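Local coordinates for chitinase A (Cycas revoluta, PDB 4MNK), which probably hydrolyses chitin as a family 18 glycoside hydrolase, with N-acetylglucosamine sugars bound in its cleft, at residues A87-N90 with S94-Q97; L117-P122 with E129-L134. One frame throughout, in Å; residues are numbered along the deposited sequence.

Contact 1 of 2, residues A87-N90 with S94-Q97; sequences AKLN and SARQ
R96 NH1 donates to the backbone carbonyl of N90, the one hydrogen bond between residues 87-90 and 94-97; NH1 and N90 O are 2.9 Å apart. The bond is moderately bent, with 146° at the hydrogen, and the donor stands above the carbonyl plane, 42° out of it, while the oxygen lies near the edge of the guanidinium. A bend in the side chain at chi3 (-51°) turns this group back toward helix 80-90. The rest of the guanidinium looks elsewhere: NE forms a salt bridge with E137 of helix 125-149.

Carbon contacts with backbone oxygens accompany the bond. R96 CG rests 3.5 Å from L89 O, and R96 CD lies equally close to N90 O, so the arginine's aliphatic part runs alongside two successive carbonyls.

The apolar share falls to L89 and A95. One branch of the leucine does the touching: L89 CD1 meets A95 CB at 3.8 Å and approaches A95 O to 3.3 Å, a methyl laid against the next helix's backbone. F43, from a loop, packs on both residues.

A methionine in place of R96 is likely to leave N90 O without this donor and E137 without its charged mate, slackening the tie between the three helices.

The contact thus holds together helices 80-90 and 93-110 of the TIM barrel across the short link between them, and a cation beside a late carbonyl of helix 80-90 would probably suit the partial negative charge gathered there.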
loop_
_atom_site.group_PDB
_atom_site.type_symbol
_atom_site.label_atom_id
_atom_site.label_comp_id
_atom_site.label_asym_id
_atom_site.label_seq_id
_atom_site.Cartn_x
_atom_site.Cartn_y
_atom_site.Cartn_z
ATOM N N ALA A 87 18.056 4.662 -4.725
ATOM C CA ALA A 87 18.840 5.852 -5.052
ATOM C C ALA A 87 20.176 5.482 -5.701
ATOM O O ALA A 87 20.596 6.118 -6.671
ATOM C CB ALA A 87 19.050 6.716 -3.817
ATOM N N LYS A 88 20.832 4.445 -5.182
ATOM C CA LYS A 88 22.079 3.947 -5.773
ATOM C C LYS A 88 21.830 3.361 -7.159
ATOM O O LYS A 88 22.546 3.670 -8.117
ATOM C CB LYS A 88 22.729 2.893 -4.875
ATOM C CG LYS A 88 23.416 3.457 -3.642
ATOM C CD LYS A 88 24.163 2.385 -2.858
ATOM C CE LYS A 88 23.215 1.495 -2.067
ATOM N NZ LYS A 88 23.943 0.485 -1.250
ATOM N N LEU A 89 20.803 2.519 -7.252
ATOM C CA LEU A 89 20.409 1.878 -8.499
ATOM C C LEU A 89 20.141 2.878 -9.616
ATOM O O LEU A 89 20.687 2.758 -10.715
ATOM C CB LEU A 89 19.151 1.035 -8.268
ATOM C CG LEU A 89 18.369 0.555 -9.492
ATOM C CD1 LEU A 89 19.185 -0.400 -10.341
ATOM C CD2 LEU A 89 17.074 -0.089 -9.045
ATOM N N ASN A 90 19.294 3.862 -9.330
ATOM C CA ASN A 90 18.735 4.701 -10.382
ATOM C C ASN A 90 19.747 5.645 -11.029
ATOM O O ASN A 90 19.522 6.132 -12.135
ATOM C CB ASN A 90 17.505 5.456 -9.872
ATOM C CG ASN A 90 16.362 4.527 -9.492
ATOM O OD1 ASN A 90 16.321 3.368 -9.909
ATOM N ND2 ASN A 90 15.425 5.035 -8.697
ATOM N N SER A 94 23.974 0.968 -15.992
ATOM C CA SER A 94 24.223 -0.471 -16.063
ATOM C C SER A 94 23.410 -1.223 -15.010
ATOM O O SER A 94 22.833 -2.273 -15.298
ATOM C CB SER A 94 25.715 -0.777 -15.922
ATOM O OG SER A 94 26.454 -0.217 -16.994
ATOM N N ALA A 95 23.357 -0.673 -13.799
ATOM C CA ALA A 95 22.558 -1.253 -12.722
ATOM C C ALA A 95 21.068 -1.268 -13.075
ATOM O O ALA A 95 20.383 -2.263 -12.829
ATOM C CB ALA A 95 22.797 -0.509 -11.414
ATOM N N ARG A 96 20.575 -0.177 -13.665
ATOM C CA ARG A 96 19.173 -0.102 -14.091
ATOM C C ARG A 96 18.847 -1.202 -15.097
ATOM O O ARG A 96 17.782 -1.812 -15.030
ATOM C CB ARG A 96 18.835 1.272 -14.679
ATOM C CG ARG A 96 18.907 2.427 -13.681
ATOM C CD ARG A 96 18.134 3.647 -14.168
ATOM N NE ARG A 96 18.506 4.036 -15.528
ATOM C CZ ARG A 96 19.437 4.934 -15.833
ATOM N NH1 ARG A 96 20.113 5.569 -14.880
ATOM N NH2 ARG A 96 19.693 5.204 -17.106
ATOM N N GLN A 97 19.774 -1.460 -16.018
ATOM C CA GLN A 97 19.603 -2.520 -17.014
ATOM C C GLN A 97 19.483 -3.895 -16.347
ATOM O O GLN A 97 18.613 -4.691 -16.708
ATOM C CB GLN A 97 20.754 -2.494 -18.025
ATOM C CG GLN A 97 20.518 -3.310 -19.296
ATOM C CD GLN A 97 21.499 -2.968 -20.413
ATOM O OE1 GLN A 97 22.451 -2.208 -20.217
ATOM N NE2 GLN A 97 21.264 -3.530 -21.595
#

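Contact 2 of 2, residues L117-P122 with E129-L134; sequences LDYEYP and ENFVKL. With NAG (2-acetamido-2-deoxy-beta-D-glucopyranose), chain B.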
loop_
_atom_site.group_PDB
_atom_site.type_symbol
_atom_site.label_atom_id
_atom_site.label_comp_id
_atom_site.label_asym_id
_atom_site.label_seq_id
_atom_site.Cartn_x
_atom_site.Cartn_y
_atom_site.Cartn_z
ATOM N N LEU A 117 6.588 -1.425 -7.954
ATOM C CA LEU A 117 7.725 -0.776 -7.312
ATOM C C LEU A 117 7.253 -0.025 -6.079
ATOM O O LEU A 117 6.354 0.814 -6.169
ATOM C CB LEU A 117 8.415 0.190 -8.279
ATOM C CG LEU A 117 8.825 -0.371 -9.644
ATOM C CD1 LEU A 117 9.421 0.728 -10.504
ATOM C CD2 LEU A 117 9.803 -1.528 -9.498
ATOM N N ASP A 118 7.843 -0.341 -4.930
ATOM C CA ASP A 118 7.549 0.379 -3.698
ATOM C C ASP A 118 8.799 1.127 -3.244
ATOM O O ASP A 118 9.668 0.571 -2.568
ATOM C CB ASP A 118 7.029 -0.575 -2.614
ATOM C CG ASP A 118 6.530 0.155 -1.373
ATOM O OD1 ASP A 118 6.063 -0.523 -0.434
ATOM O OD2 ASP A 118 6.603 1.403 -1.328
ATOM N N TYR A 119 8.861 2.396 -3.643
ATOM C CA TYR A 119 10.003 3.273 -3.423
ATOM C C TYR A 119 9.528 4.502 -2.657
ATOM O O TYR A 119 8.773 5.323 -3.183
ATOM C CB TYR A 119 10.593 3.667 -4.782
ATOM C CG TYR A 119 11.773 4.625 -4.781
ATOM C CD1 TYR A 119 12.153 5.256 -5.961
ATOM C CD2 TYR A 119 12.510 4.898 -3.622
ATOM C CE1 TYR A 119 13.232 6.124 -6.003
ATOM C CE2 TYR A 119 13.593 5.781 -3.650
ATOM C CZ TYR A 119 13.943 6.387 -4.847
ATOM O OH TYR A 119 15.011 7.252 -4.898
ATOM N N GLU A 120 9.972 4.617 -1.410
ATOM C CA GLU A 120 9.493 5.667 -0.522
ATOM C C GLU A 120 10.659 6.532 -0.033
ATOM O O GLU A 120 11.273 6.213 0.981
ATOM C CB GLU A 120 8.710 5.044 0.645
ATOM C CG GLU A 120 7.487 4.247 0.180
ATOM C CD GLU A 120 6.773 3.481 1.285
ATOM O OE1 GLU A 120 6.802 3.913 2.455
ATOM O OE2 GLU A 120 6.153 2.446 0.972
ATOM N N TYR A 121 10.978 7.630 -0.727
ATOM C CA TYR A 121 10.246 8.154 -1.888
ATOM C C TYR A 121 11.242 8.682 -2.925
ATOM O O TYR A 121 12.394 8.964 -2.580
ATOM C CB TYR A 121 9.316 9.299 -1.461
ATOM C CG TYR A 121 8.318 8.900 -0.405
ATOM C CD1 TYR A 121 7.082 8.357 -0.754
ATOM C CD2 TYR A 121 8.619 9.046 0.948
ATOM C CE1 TYR A 121 6.167 7.976 0.223
ATOM C CE2 TYR A 121 7.720 8.666 1.927
ATOM C CZ TYR A 121 6.499 8.133 1.561
ATOM O OH TYR A 121 5.612 7.763 2.541
ATOM N N PRO A 122 10.807 8.820 -4.196
ATOM C CA PRO A 122 11.670 9.398 -5.232
ATOM C C PRO A 122 11.804 10.917 -5.088
ATOM O O PRO A 122 11.281 11.683 -5.905
ATOM C CB PRO A 122 10.961 9.015 -6.534
ATOM C CG PRO A 122 9.528 8.863 -6.149
ATOM C CD PRO A 122 9.542 8.309 -4.758
ATOM N N GLU A 129 14.125 12.363 -11.083
ATOM C CA GLU A 129 14.686 12.312 -12.434
ATOM C C GLU A 129 15.264 10.938 -12.763
ATOM O O GLU A 129 15.040 10.402 -13.850
ATOM C CB GLU A 129 15.758 13.389 -12.613
ATOM C CG GLU A 129 15.209 14.804 -12.721
ATOM C CD GLU A 129 16.279 15.882 -12.608
ATOM O OE1 GLU A 129 17.472 15.551 -12.426
ATOM O OE2 GLU A 129 15.918 17.075 -12.696
ATOM N N ASN A 130 16.003 10.365 -11.817
ATOM C CA ASN A 130 16.609 9.057 -12.033
ATOM C C ASN A 130 15.596 7.915 -11.973
ATOM O O ASN A 130 15.744 6.913 -12.675
ATOM C CB ASN A 130 17.771 8.830 -11.066
ATOM C CG ASN A 130 18.966 9.730 -11.360
ATOM O OD1 ASN A 130 19.041 10.374 -12.412
ATOM N ND2 ASN A 130 19.911 9.770 -10.432
ATOM N N PHE A 131 14.568 8.073 -11.140
ATOM C CA PHE A 131 13.468 7.108 -11.067
ATOM C C PHE A 131 12.696 7.081 -12.386
ATOM O O PHE A 131 12.314 6.011 -12.861
ATOM C CB PHE A 131 12.546 7.444 -9.889
ATOM C CG PHE A 131 11.530 6.374 -9.557
ATOM C CD1 PHE A 131 10.234 6.736 -9.213
ATOM C CD2 PHE A 131 11.866 5.019 -9.558
ATOM C CE1 PHE A 131 9.280 5.773 -8.879
ATOM C CE2 PHE A 131 10.914 4.046 -9.229
ATOM C CZ PHE A 131 9.621 4.429 -8.889
ATOM N N VAL A 132 12.492 8.257 -12.980
ATOM C CA VAL A 132 11.907 8.378 -14.320
ATOM C C VAL A 132 12.675 7.524 -15.340
ATOM O O VAL A 132 12.063 6.825 -16.148
ATOM C CB VAL A 132 11.824 9.869 -14.767
ATOM C CG1 VAL A 132 11.693 10.007 -16.285
ATOM C CG2 VAL A 132 10.672 10.573 -14.061
ATOM N N LYS A 133 14.009 7.572 -15.290
ATOM C CA LYS A 133 14.846 6.764 -16.182
ATOM C C LYS A 133 14.576 5.274 -15.983
ATOM O O LYS A 133 14.354 4.551 -16.949
ATOM C CB LYS A 133 16.333 7.063 -15.971
ATOM C CG LYS A 133 16.758 8.488 -16.306
ATOM C CD LYS A 133 18.236 8.700 -16.007
ATOM C CE LYS A 133 18.605 10.173 -16.013
ATOM N NZ LYS A 133 20.045 10.373 -15.684
ATOM N N LEU A 134 14.578 4.827 -14.728
ATOM C CA LEU A 134 14.319 3.420 -14.414
ATOM C C LEU A 134 12.962 2.960 -14.939
ATOM O O LEU A 134 12.864 1.936 -15.620
ATOM C CB LEU A 134 14.400 3.162 -12.904
ATOM C CG LEU A 134 14.217 1.698 -12.478
ATOM C CD1 LEU A 134 15.512 0.912 -12.669
ATOM C CD2 LEU A 134 13.727 1.602 -11.036
HETATM C C1 NAG B . 3.787 1.788 3.855
HETATM C C2 NAG B . 4.470 0.568 3.222
HETATM C C3 NAG B . 4.322 -0.678 4.097
HETATM C C4 NAG B . 4.551 -0.408 5.587
HETATM C C5 NAG B . 3.782 0.845 6.023
HETATM C C6 NAG B . 3.981 1.200 7.497
HETATM C C7 NAG B . 2.693 0.106 1.532
HETATM C C8 NAG B . 2.430 -0.198 0.085
HETATM N N2 NAG B . 3.978 0.277 1.876
HETATM O O1 NAG B . 4.139 2.951 3.142
HETATM O O3 NAG B . 5.198 -1.688 3.639
HETATM O O4 NAG B . 4.102 -1.531 6.314
HETATM O O5 NAG B . 4.175 1.935 5.212
HETATM O O6 NAG B . 5.338 1.480 7.761
HETATM O O7 NAG B . 1.746 0.188 2.316
#
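D118 OD1 accepts the N2 amide hydrogen of the bound NAG; OD1 and N2 are 3.2 Å apart and the bond is nearly straight, 166° at the hydrogen. The sugar's O1 lies 2.9 Å from E120 OE1 and within weak bonding range of OE2 as well, without a settled choice between them. Y192 OH holds the same NAG from another part of the pocket.

On the other side of strand 114-119, L117 and Y119 pack on helix 125-149, with F131 at the middle of the contact. The pair Y119-F131 is a T-shaped stack: the tyrosine's edge addresses the phenylalanine's face, ring centres 5.0 Å apart and planes at 85°. Y119 CD1 sits over the middle of the F131 ring, 3.6 Å from F131 CD2. With CG anti to the backbone N (chi1 -169°), F131 reaches across to the strand. L117 CD1 comes obliquely to F131 CE2 at 3.9 Å, and P122 CB approaches F131 CD1 at 3.6 Å. P122 N in turn lies over the centre of the Y119 ring, whose stack with F86 adds another aromatic neighbour.

The segment therefore shows two chemistries in this barrel beta-alpha unit: carboxylates of the family 18 DxDxE signature facing the sugar, and an apolar face that meets residues 129-134 by packing, with no hydrogen bond between the two segments.

Contact 1 and contact 2 follow one another along the chain, their centres about 10 Å apart, and N90 touches both, as does R96. The N90 carbonyl oxygen takes the bond of contact 1 and also lies 3.4 Å from N130 CB, while its side-chain amide packs into contact 2: N90 ND2 lies 3.6 Å from Y119 CE1, and N90 OD1 lies 3.3 Å from L134 CD2. R96 touches K133 and L134, so helix 125-149 packs against residues of both preceding helices. Going inward, the order is the helix pair of contact 1, the F131 and Y119 layer of contact 2, then D118 and E120 at the bound NAG. Contact 1 belongs to the outer shell, and contact 2 alone reaches the sugar.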